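Local coordinates for glycoside transferase (PDB 6R2M), which probably hydrolyses glycosidic bonds of exopolysaccharide outside the cell, as PssZ, a glycoside hydrolase of Listeria monocytogenes, at residues D65-T68 / F69-V73; V73-L76 / E77-I81; F230-F233 / L234-L238. One frame throughout, in Å; residues are numbered along the deposited sequence.

Interaction 1: residues D65-T68 / F69-V73; sequences DSKT and FQEQV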
loop_
_atom_site.group_PDB
_atom_site.type_symbol
_atom_site.label_atom_id
_atom_site.label_comp_id
_atom_site.label_asym_id
_atom_site.label_seq_id
_atom_site.Cartn_x
_atom_site.Cartn_y
_atom_site.Cartn_z
ATOM N N ASP A 65 -4.134 18.945 -2.533
ATOM C CA ASP A 65 -2.926 19.774 -2.609
ATOM C C ASP A 65 -2.216 19.543 -3.943
ATOM O O ASP A 65 -1.270 18.761 -4.050
ATOM C CB ASP A 65 -2.009 19.488 -1.415
ATOM C CG ASP A 65 -0.813 20.432 -1.356
ATOM O OD1 ASP A 65 -0.629 21.250 -2.284
ATOM O OD2 ASP A 65 -0.045 20.347 -0.375
ATOM N N SER A 66 -2.659 20.271 -4.972
ATOM C CA SER A 66 -2.098 20.025 -6.297
ATOM C C SER A 66 -0.644 20.459 -6.400
ATOM O O SER A 66 0.139 19.828 -7.125
ATOM C CB SER A 66 -2.943 20.729 -7.354
ATOM O OG SER A 66 -2.655 22.110 -7.303
ATOM N N LYS A 67 -0.272 21.531 -5.707
ATOM C CA LYS A 67 1.101 22.015 -5.804
ATOM C C LYS A 67 2.093 21.001 -5.248
ATOM O O LYS A 67 3.095 20.671 -5.901
ATOM C CB LYS A 67 1.248 23.347 -5.078
ATOM C CG LYS A 67 2.678 23.801 -4.908
ATOM C CD LYS A 67 2.715 25.181 -4.265
ATOM C CE LYS A 67 4.137 25.603 -3.929
ATOM N NZ LYS A 67 4.729 24.727 -2.878
ATOM N N THR A 68 1.832 20.484 -4.045
ATOM C CA THR A 68 2.749 19.487 -3.497
ATOM C C THR A 68 2.675 18.181 -4.290
ATOM O O THR A 68 3.697 17.517 -4.469
ATOM C CB THR A 68 2.474 19.261 -2.003
ATOM O OG1 THR A 68 2.387 20.532 -1.340
ATOM C CG2 THR A 68 3.624 18.449 -1.343
ATOM N N PHE A 69 1.500 17.829 -4.814
ATOM C CA PHE A 69 1.389 16.634 -5.645
ATOM C C PHE A 69 2.305 16.732 -6.866
ATOM O O PHE A 69 3.024 15.781 -7.192
ATOM C CB PHE A 69 -0.071 16.409 -6.072
ATOM C CG PHE A 69 -0.284 15.108 -6.788
ATOM C CD1 PHE A 69 -0.122 15.037 -8.160
ATOM C CD2 PHE A 69 -0.579 13.939 -6.085
ATOM C CE1 PHE A 69 -0.284 13.836 -8.834
ATOM C CE2 PHE A 69 -0.730 12.723 -6.752
ATOM C CZ PHE A 69 -0.581 12.671 -8.130
ATOM N N GLN A 70 2.268 17.864 -7.573
ATOM C CA GLN A 70 3.119 18.017 -8.753
ATOM C C GLN A 70 4.596 18.020 -8.376
ATOM O O GLN A 70 5.425 17.499 -9.133
ATOM C CB GLN A 70 2.737 19.292 -9.514
ATOM C CG GLN A 70 3.662 19.645 -10.692
ATOM C CD GLN A 70 3.768 18.545 -11.728
ATOM O OE1 GLN A 70 2.788 17.897 -12.059
ATOM N NE2 GLN A 70 4.974 18.332 -12.248
ATOM N N GLU A 71 4.945 18.574 -7.208
ATOM C CA GLU A 71 6.338 18.516 -6.773
ATOM C C GLU A 71 6.784 17.073 -6.618
ATOM O O GLU A 71 7.908 16.719 -7.001
ATOM C CB GLU A 71 6.527 19.276 -5.458
ATOM C CG GLU A 71 6.571 20.780 -5.667
ATOM C CD GLU A 71 6.351 21.545 -4.395
ATOM O OE1 GLU A 71 6.151 20.907 -3.344
ATOM O OE2 GLU A 71 6.365 22.795 -4.455
ATOM N N GLN A 72 5.896 16.219 -6.099
ATOM C CA GLN A 72 6.203 14.801 -5.981
ATOM C C GLN A 72 6.293 14.131 -7.346
ATOM O O GLN A 72 7.168 13.289 -7.554
ATOM C CB GLN A 72 5.157 14.107 -5.109
ATOM C CG GLN A 72 5.196 14.624 -3.668
ATOM C CD GLN A 72 6.594 14.536 -3.076
ATOM O OE1 GLN A 72 7.177 13.460 -3.007
ATOM N NE2 GLN A 72 7.131 15.671 -2.633
ATOM N N VAL A 73 5.400 14.480 -8.281
ATOM C CA VAL A 73 5.486 13.891 -9.624
ATOM C C VAL A 73 6.836 14.219 -10.251
ATOM O O VAL A 73 7.442 13.376 -10.925
ATOM C CB VAL A 73 4.321 14.361 -10.521
ATOM C CG1 VAL A 73 4.497 13.863 -11.959
ATOM C CG2 VAL A 73 3.006 13.868 -9.980
HETATM O O HOH W 1 4.702 22.004 -1.364
#
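Lys67 and Glu71, one helical turn apart, meet in a salt bridge on the solvent side of this first turn. Lys67 runs out extended and bends at its last torsion (chi4 -66°), which brings NZ to 3.0 Å from Glu71 OE2, on the syn side of the carboxylate but somewhat out of its plane. The other carboxylate oxygen is held through a water that donates to Glu71 OE1 at 2.7 Å and to Thr68 OG1, also at 2.7 Å; the same water accepts a weak bond from Lys67 NZ.

The inner part is far tighter. Asp65 is the N-cap of helix 66-79, and its carboxylate grips Thr68 twice: Thr68 N donates to Asp65 OD1 at 3.1 Å in a nearly straight bond (174°), and Thr68 OG1 donates to Asp65 OD2 at 2.6 Å. Both donors approach from above the carboxylate plane. Since OG1 also receives the water, the hydroxyl relays between the cap and the outer Glu71. Gln23 supplies OD2 of Asp65 with a second donor.

Backbone bonds of the alpha-helical pattern start at once, with Phe69 N giving to Asp65 O at 3.0 Å. Phe69 CB rests on that carbonyl oxygen at 3.3 Å, while the ring leads away from the turn, edge-to-face with Tyr122 and packed against Met57 and Val61 of helix 50-62 and Leu110 and Ala113 of helix 100-116.

Interaction 2: residues V73-L76 / E77-I81; sequences VSHL and EKNFI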
loop_
_atom_site.group_PDB
_atom_site.type_symbol
_atom_site.label_atom_id
_atom_site.label_comp_id
_atom_site.label_asym_id
_atom_site.label_seq_id
_atom_site.Cartn_x
_atom_site.Cartn_y
_atom_site.Cartn_z
ATOM N N VAL A 73 5.400 14.480 -8.281
ATOM C CA VAL A 73 5.486 13.891 -9.624
ATOM C C VAL A 73 6.836 14.219 -10.251
ATOM O O VAL A 73 7.442 13.376 -10.925
ATOM C CB VAL A 73 4.321 14.361 -10.521
ATOM C CG1 VAL A 73 4.497 13.863 -11.959
ATOM C CG2 VAL A 73 3.006 13.868 -9.980
ATOM N N SER A 74 7.337 15.436 -10.019
ATOM C CA SER A 74 8.644 15.821 -10.548
ATOM C C SER A 74 9.757 14.982 -9.942
ATOM O O SER A 74 10.656 14.531 -10.662
ATOM C CB SER A 74 8.898 17.306 -10.303
ATOM O OG SER A 74 8.132 18.089 -11.201
ATOM N N HIS A 75 9.722 14.768 -8.623
ATOM C CA HIS A 75 10.726 13.904 -8.001
ATOM C C HIS A 75 10.609 12.481 -8.513
ATOM O O HIS A 75 11.616 11.787 -8.700
ATOM C CB HIS A 75 10.586 13.911 -6.474
ATOM C CG HIS A 75 11.005 15.192 -5.827
ATOM N ND1 HIS A 75 12.234 15.772 -6.044
ATOM C CD2 HIS A 75 10.355 16.003 -4.958
ATOM C CE1 HIS A 75 12.320 16.893 -5.346
ATOM N NE2 HIS A 75 11.191 17.057 -4.679
ATOM N N LEU A 76 9.379 12.014 -8.715
ATOM C CA LEU A 76 9.174 10.691 -9.288
ATOM C C LEU A 76 9.821 10.580 -10.665
ATOM O O LEU A 76 10.526 9.607 -10.958
ATOM C CB LEU A 76 7.676 10.396 -9.360
ATOM C CG LEU A 76 7.278 8.977 -9.739
ATOM C CD1 LEU A 76 7.600 8.029 -8.585
ATOM C CD2 LEU A 76 5.789 8.943 -10.096
ATOM N N GLU A 77 9.606 11.584 -11.514
ATOM C CA GLU A 77 10.127 11.528 -12.876
ATOM C C GLU A 77 11.641 11.583 -12.889
ATOM O O GLU A 77 12.279 10.909 -13.702
ATOM C CB GLU A 77 9.546 12.665 -13.711
ATOM C CG GLU A 77 8.078 12.487 -13.993
ATOM C CD GLU A 77 7.443 13.724 -14.571
ATOM O OE1 GLU A 77 7.969 14.829 -14.326
ATOM O OE2 GLU A 77 6.408 13.592 -15.258
ATOM N N LYS A 78 12.235 12.371 -11.994
ATOM C CA LYS A 78 13.675 12.563 -12.052
ATOM C C LYS A 78 14.460 11.483 -11.326
ATOM O O LYS A 78 15.640 11.290 -11.640
ATOM C CB LYS A 78 14.038 13.937 -11.492
ATOM C CG LYS A 78 13.341 15.063 -12.241
ATOM C CD LYS A 78 14.219 16.297 -12.362
ATOM C CE LYS A 78 13.385 17.563 -12.424
ATOM N NZ LYS A 78 13.222 18.147 -11.073
ATOM N N ASN A 79 13.851 10.767 -10.382
ATOM C CA ASN A 79 14.606 9.846 -9.550
ATOM C C ASN A 79 14.137 8.407 -9.612
ATOM O O ASN A 79 14.913 7.520 -9.242
ATOM C CB ASN A 79 14.585 10.293 -8.078
ATOM C CG ASN A 79 15.251 11.638 -7.868
ATOM O OD1 ASN A 79 16.471 11.718 -7.720
ATOM N ND2 ASN A 79 14.458 12.710 -7.879
ATOM N N PHE A 80 12.906 8.140 -10.057
ATOM C CA PHE A 80 12.359 6.791 -9.984
ATOM C C PHE A 80 12.034 6.188 -11.341
ATOM O O PHE A 80 12.224 4.980 -11.531
ATOM C CB PHE A 80 11.086 6.770 -9.129
ATOM C CG PHE A 80 11.317 7.023 -7.660
ATOM C CD1 PHE A 80 11.345 8.317 -7.158
ATOM C CD2 PHE A 80 11.482 5.965 -6.776
ATOM C CE1 PHE A 80 11.538 8.554 -5.792
ATOM C CE2 PHE A 80 11.682 6.200 -5.408
ATOM C CZ PHE A 80 11.708 7.492 -4.927
ATOM N N ILE A 81 11.550 6.977 -12.295
ATOM C CA ILE A 81 11.061 6.431 -13.558
ATOM C C ILE A 81 12.209 6.298 -14.547
ATOM O O ILE A 81 12.915 7.276 -14.837
ATOM C CB ILE A 81 9.939 7.299 -14.138
ATOM C CG1 ILE A 81 8.780 7.347 -13.140
ATOM C CG2 ILE A 81 9.476 6.700 -15.463
ATOM C CD1 ILE A 81 7.670 8.285 -13.543
HETATM O O HOH W 2 14.348 15.510 -7.690
#
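Leu76 O receives two amide protons near the end of helix 66-79, from Phe80 N at 2.9 Å in the usual i to i+4 step and from Ile81 N at 3.1 Å one residue farther on, the latter nearly along the C=O axis.

His75 O is likewise shared. Besides Asn79 N, it accepts from Asn79 ND2 at 3.1 Å, which arrives in the carbonyl plane on a lone pair, with the oxygen lying close to the amide plane of Asn79. The Asn79 side chain thus folds back on its own turn, CG beside the backbone N (chi1 -63°). A water accepts from Asn79 ND2 at 2.8 Å and sits in the plane of the His75 ring, 2.7 Å from ND1, linking imidazole and amide.

With the i+5 bond of Ile81 N the backbone leaves the regular i+4 pattern at the C-terminal end of the helix; the backbone of Phe80 also bonds to Lys88.

The apolar side belongs to Leu76. Its CD1 touches Phe80 CB at 3.7 Å, the two side chains crossing at about a right angle, and its CG meets Ile81 CD1 at 3.9 Å. The Phe80 ring turns an edge to His75 O, in plane, with CD1 3.8 Å from it. Ile53 of helix 50-62 packs on His75, Leu76 and Phe80, while Ile106 of helix 100-116 meets Leu76.

Interaction 3: residues F230-F233 / L234-L238; sequences FDNF and LQTEL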
loop_
_atom_site.group_PDB
_atom_site.type_symbol
_atom_site.label_atom_id
_atom_site.label_comp_id
_atom_site.label_asym_id
_atom_site.label_seq_id
_atom_site.Cartn_x
_atom_site.Cartn_y
_atom_site.Cartn_z
ATOM N N PHE A 230 -9.863 -16.113 8.211
ATOM C CA PHE A 230 -9.120 -14.942 8.645
ATOM C C PHE A 230 -10.026 -13.954 9.360
ATOM O O PHE A 230 -9.622 -13.340 10.357
ATOM C CB PHE A 230 -8.430 -14.283 7.452
ATOM C CG PHE A 230 -7.487 -13.205 7.850
ATOM C CD1 PHE A 230 -6.306 -13.510 8.506
ATOM C CD2 PHE A 230 -7.774 -11.883 7.552
ATOM C CE1 PHE A 230 -5.413 -12.496 8.877
ATOM C CE2 PHE A 230 -6.895 -10.873 7.914
ATOM C CZ PHE A 230 -5.714 -11.180 8.578
ATOM N N ASP A 231 -11.249 -13.764 8.854
ATOM C CA ASP A 231 -12.145 -12.809 9.489
ATOM C C ASP A 231 -12.447 -13.234 10.915
ATOM O O ASP A 231 -12.417 -12.406 11.831
ATOM C CB ASP A 231 -13.433 -12.667 8.682
ATOM C CG ASP A 231 -14.294 -11.507 9.151
ATOM O OD1 ASP A 231 -13.838 -10.353 9.069
ATOM O OD2 ASP A 231 -15.428 -11.750 9.613
ATOM N N ASN A 232 -12.666 -14.538 11.133
ATOM C CA ASN A 232 -12.936 -15.020 12.480
ATOM C C ASN A 232 -11.732 -14.825 13.392
ATOM O O ASN A 232 -11.887 -14.452 14.563
ATOM C CB ASN A 232 -13.332 -16.492 12.454
ATOM C CG ASN A 232 -13.396 -17.088 13.843
ATOM O OD1 ASN A 232 -12.507 -17.841 14.248
ATOM N ND2 ASN A 232 -14.438 -16.736 14.591
ATOM N N PHE A 233 -10.522 -15.062 12.885
ATOM C CA PHE A 233 -9.341 -14.809 13.697
ATOM C C PHE A 233 -9.316 -13.356 14.165
ATOM O O PHE A 233 -9.068 -13.073 15.337
ATOM C CB PHE A 233 -8.073 -15.137 12.906
ATOM C CG PHE A 233 -6.817 -14.857 13.668
ATOM C CD1 PHE A 233 -6.391 -15.720 14.648
ATOM C CD2 PHE A 233 -6.070 -13.717 13.404
ATOM C CE1 PHE A 233 -5.230 -15.459 15.370
ATOM C CE2 PHE A 233 -4.902 -13.452 14.118
ATOM C CZ PHE A 233 -4.490 -14.327 15.097
ATOM N N LEU A 234 -9.564 -12.420 13.253
ATOM C CA LEU A 234 -9.556 -11.010 13.631
ATOM C C LEU A 234 -10.595 -10.727 14.701
ATOM O O LEU A 234 -10.312 -10.043 15.693
ATOM C CB LEU A 234 -9.798 -10.127 12.400
ATOM C CG LEU A 234 -8.742 -10.130 11.294
ATOM C CD1 LEU A 234 -9.180 -9.217 10.161
ATOM C CD2 LEU A 234 -7.369 -9.716 11.810
ATOM N N GLN A 235 -11.810 -11.252 14.516
ATOM C CA GLN A 235 -12.881 -10.993 15.472
ATOM C C GLN A 235 -12.547 -11.555 16.845
ATOM O O GLN A 235 -12.784 -10.895 17.868
ATOM C CB GLN A 235 -14.200 -11.567 14.949
ATOM C CG GLN A 235 -14.806 -10.740 13.817
ATOM C CD GLN A 235 -15.989 -11.424 13.162
ATOM O OE1 GLN A 235 -16.351 -12.543 13.529
ATOM N NE2 GLN A 235 -16.596 -10.756 12.184
ATOM N N THR A 236 -11.986 -12.767 16.899
ATOM C CA THR A 236 -11.728 -13.382 18.198
ATOM C C THR A 236 -10.533 -12.743 18.903
ATOM O O THR A 236 -10.516 -12.663 20.137
ATOM C CB THR A 236 -11.526 -14.893 18.052
ATOM O OG1 THR A 236 -10.364 -15.164 17.250
ATOM C CG2 THR A 236 -12.748 -15.539 17.412
ATOM N N GLU A 237 -9.539 -12.264 18.151
ATOM C CA GLU A 237 -8.452 -11.501 18.763
ATOM C C GLU A 237 -8.979 -10.212 19.381
ATOM O O GLU A 237 -8.676 -9.891 20.537
ATOM C CB GLU A 237 -7.366 -11.189 17.726
ATOM C CG GLU A 237 -6.438 -12.345 17.411
ATOM C CD GLU A 237 -5.651 -12.802 18.629
ATOM O OE1 GLU A 237 -4.602 -12.191 18.958
ATOM O OE2 GLU A 237 -6.101 -13.776 19.267
ATOM N N LEU A 238 -9.791 -9.460 18.628
ATOM C CA LEU A 238 -10.329 -8.211 19.165
ATOM C C LEU A 238 -11.210 -8.463 20.384
ATOM O O LEU A 238 -11.127 -7.741 21.387
ATOM C CB LEU A 238 -11.115 -7.481 18.082
ATOM C CG LEU A 238 -10.279 -6.611 17.152
ATOM C CD1 LEU A 238 -11.192 -6.000 16.100
ATOM C CD2 LEU A 238 -9.527 -5.525 17.929
HETATM O O HOH W 3 -16.551 -14.606 11.198
HETATM O O HOH W 4 -16.183 -15.027 13.770
#
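Phe230 and Leu234 make one of two CH-pi contacts within residues 230-238 of helix 228-241. Leu234 CG lies over one face of the Phe230 ring, 4.3 Å from its centroid and toward the rim, while CD1 reaches Phe230 CE2 at 3.6 Å. In the other, Glu237 CG stands 3.9 Å from the centroid of the Phe233 ring. The Glu237 chain bends at chi2 (-62°), and its carboxylate lies nearly parallel to that ring, planes 9° apart. Phe233 also meets Phe189 and Tyr248 edge-to-face.

Backbone bonds from Leu234 N to Phe230 O and from Glu237 N to Phe233 O set each pair one turn apart.

The polar side chains run along another side. One water bridges Asn232 ND2 and Gln235 OE1; a second donates to OE1 and, weakly, to Asp231 OD2. Asp231 OD2 and Gln235 NE2 come within 3.0 Å, but at an angle too poor for a hydrogen bond. Gln277 joins the two residues instead, donating to Asp231 OD1 and accepting from Gln235 NE2.

One face of each phenyl ring is thus met by a CH group on the buried side, opposed to a watered polar side; Tyr271 and Gln277 at Asp231 OD1, and Lys241 (salt bridge) and Tyr248 (hydrogen bond) at Glu237 OE1, probably stabilise the buried carboxylates' charge.

From the N terminus, interactions 1 and 2 follow each other on helix 66-79, sharing Val73: 65-73 covers its capped start and 73-81 its departure into the following loop, their centres about 12 Å apart. Interaction 3 lies much later in the chain, within helix 228-241, on the opposite side of the chain's centre, its nearest atoms about 28 Å from either of the others. Each is local to one helix and its ends, so none closes a long loop, and none nests or crosses. Through their neighbours, the first two join helix 66-79 to helices 50-62, 100-116 and 120-136, whereas the third joins helix 228-241 to helices 209-223, 262-274 and 278-290.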